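Local coordinates for ankyrin repeat family protein (Enterococcus faecalis, PDB 3HRA) that probably serves as a scaffold for binding partner proteins, as ankyrin repeat proteins generally do, though its own function is not established, at residues 140-145 against 171-176. Sequence-based numbering, arbitrary orientation.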
# COMPACT_ATOMS: atom_id res chain seq x y z
N GLY A 140 -14.53 -8.38 -4.90
CA GLY A 140 -15.38 -7.32 -5.42
C GLY A 140 -15.38 -6.09 -4.52
O GLY A 140 -16.11 -5.12 -4.78
N TYR A 141 -14.56 -6.11 -3.48
CA TYR A 141 -14.52 -5.01 -2.52
C TYR A 141 -13.76 -3.84 -3.12
O TYR A 141 -12.73 -4.03 -3.74
CB TYR A 141 -13.79 -5.39 -1.22
CG TYR A 141 -14.43 -6.46 -0.37
CD1 TYR A 141 -13.66 -7.20 0.52
CD2 TYR A 141 -15.79 -6.74 -0.44
CE1 TYR A 141 -14.22 -8.18 1.31
CE2 TYR A 141 -16.36 -7.72 0.35
CZ TYR A 141 -15.58 -8.43 1.23
OH TYR A 141 -16.13 -9.41 2.03
N THR A 142 -14.30 -2.65 -2.91
CA THR A 142 -13.58 -1.41 -3.17
C THR A 142 -13.00 -0.92 -1.84
O THR A 142 -13.32 -1.48 -0.78
CB THR A 142 -14.53 -0.30 -3.67
OG1 THR A 142 -15.56 -0.09 -2.69
CG2 THR A 142 -15.17 -0.70 -5.00
N ALA A 143 -12.21 0.14 -1.90
CA ALA A 143 -11.67 0.77 -0.70
C ALA A 143 -12.82 1.21 0.20
O ALA A 143 -12.78 1.00 1.42
CB ALA A 143 -10.78 1.96 -1.05
N LEU A 144 -13.85 1.80 -0.40
CA LEU A 144 -15.00 2.23 0.38
C LEU A 144 -15.70 1.08 1.10
O LEU A 144 -16.02 1.18 2.30
CB LEU A 144 -16.00 2.95 -0.52
CG LEU A 144 -17.20 3.54 0.22
CD1 LEU A 144 -16.77 4.68 1.17
CD2 LEU A 144 -18.23 4.03 -0.81
N ILE A 145 -15.96 -0.01 0.39
CA ILE A 145 -16.62 -1.17 0.97
C ILE A 145 -15.82 -1.75 2.12
O ILE A 145 -16.38 -2.06 3.17
CB ILE A 145 -16.93 -2.26 -0.09
CG1 ILE A 145 -18.07 -1.78 -1.00
CG2 ILE A 145 -17.34 -3.54 0.60
CD1 ILE A 145 -18.25 -2.61 -2.26
N GLN A 171 -20.15 4.92 -4.77
CA GLN A 171 -20.71 4.10 -3.70
C GLN A 171 -21.76 3.08 -4.16
O GLN A 171 -22.23 2.26 -3.36
CB GLN A 171 -21.28 4.97 -2.57
CG GLN A 171 -22.60 5.65 -2.91
CD GLN A 171 -23.29 6.20 -1.68
OE1 GLN A 171 -23.55 5.47 -0.72
NE2 GLN A 171 -23.63 7.49 -1.71
N SER A 172 -22.11 3.12 -5.44
CA SER A 172 -23.12 2.21 -5.98
C SER A 172 -22.53 0.85 -6.35
O SER A 172 -23.26 -0.11 -6.62
CB SER A 172 -23.84 2.86 -7.18
OG SER A 172 -23.03 2.86 -8.34
N ILE A 173 -21.20 0.75 -6.34
CA ILE A 173 -20.53 -0.51 -6.70
C ILE A 173 -20.88 -1.65 -5.74
O ILE A 173 -20.81 -1.48 -4.53
CB ILE A 173 -19.00 -0.34 -6.79
CG1 ILE A 173 -18.65 0.65 -7.90
CG2 ILE A 173 -18.31 -1.69 -7.02
CD1 ILE A 173 -17.18 1.12 -7.95
N LYS A 174 -21.26 -2.80 -6.30
CA LYS A 174 -21.58 -3.98 -5.50
C LYS A 174 -20.42 -4.97 -5.49
O LYS A 174 -19.77 -5.20 -6.52
CB LYS A 174 -22.84 -4.68 -6.04
CG LYS A 174 -24.14 -3.85 -5.85
CD LYS A 174 -25.33 -4.50 -6.55
CE LYS A 174 -26.60 -3.68 -6.32
NZ LYS A 174 -27.74 -4.15 -7.16
N ASP A 175 -20.14 -5.54 -4.33
CA ASP A 175 -19.15 -6.61 -4.25
C ASP A 175 -19.73 -7.92 -4.78
O ASP A 175 -20.84 -7.93 -5.32
CB ASP A 175 -18.56 -6.74 -2.84
CG ASP A 175 -19.57 -7.19 -1.78
OD1 ASP A 175 -19.28 -7.00 -0.59
OD2 ASP A 175 -20.65 -7.73 -2.12
N ASN A 176 -18.98 -9.01 -4.63
CA ASN A 176 -19.37 -10.30 -5.19
C ASN A 176 -20.59 -10.90 -4.49
O ASN A 176 -21.21 -11.83 -5.02
CB ASN A 176 -18.22 -11.30 -5.15
CG ASN A 176 -17.08 -10.94 -6.09
OD1 ASN A 176 -15.98 -11.50 -5.99
ND2 ASN A 176 -17.34 -10.03 -7.02
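Gly-140 and Asp-175 bring the two backbones together, their CA atoms 4.0 Å apart. From there the chains run in opposite directions and spread, until CA of Leu-144 and CA of Gln-171 stand 7.3 Å apart. At the tight end, CA of Asp-175 points its hydrogen at O of Gly-140, a CA-H...O contact of 3.4 Å. Having no CB lets Gly-140 lie this close to CA of Asp-175 and N of Asn-176, and its positive phi (85°) is one glycine accepts readily. Next comes Tyr-141, whose ring lies side by side with the Asp-175 side chain, both pointing the same way. OD1 of Asp-175 reaches the ring edge, 3.2 Å from CE2, with carboxylate and ring planes 49° apart. CG of Asp-175 sits between its own backbone N and carbonyl carbon, which brings the carboxylate up beside the ring. The carboxylate is held from beyond the pair: OD1 is hydrogen-bonded to Tyr-184 OH, and OD2 to Ser-177 OG and Arg-179 N. In the middle of the contact, CG2 of Thr-142 makes an apolar contact with CG2 of Ile-173 at 3.9 Å. The CD1 methyl of Ile-145 rests against a backbone carbonyl, 3.6 Å from O of Ile-173. Thr-142 also caps helix 143-149, its OG1 accepting from N of Ile-145 in a nearly straight bond (3.1 Å, 168°). At the wide end CD2 of Leu-144 packs on CB of Gln-171 at 3.6 Å, while NE2 of Gln-171 hydrogen-bonds to Leu-197 O and Asn-201 OXT. Gly-Tyr-Thr-Ala-Leu is a variant of the ankyrin G-x-T-P-L signature; within one predicted ankyrin repeat, 139-176, the contact joins the start of helix 143-149 to the loop between helices 155-166 and 181-188, as in the stacked ankyrin solenoid.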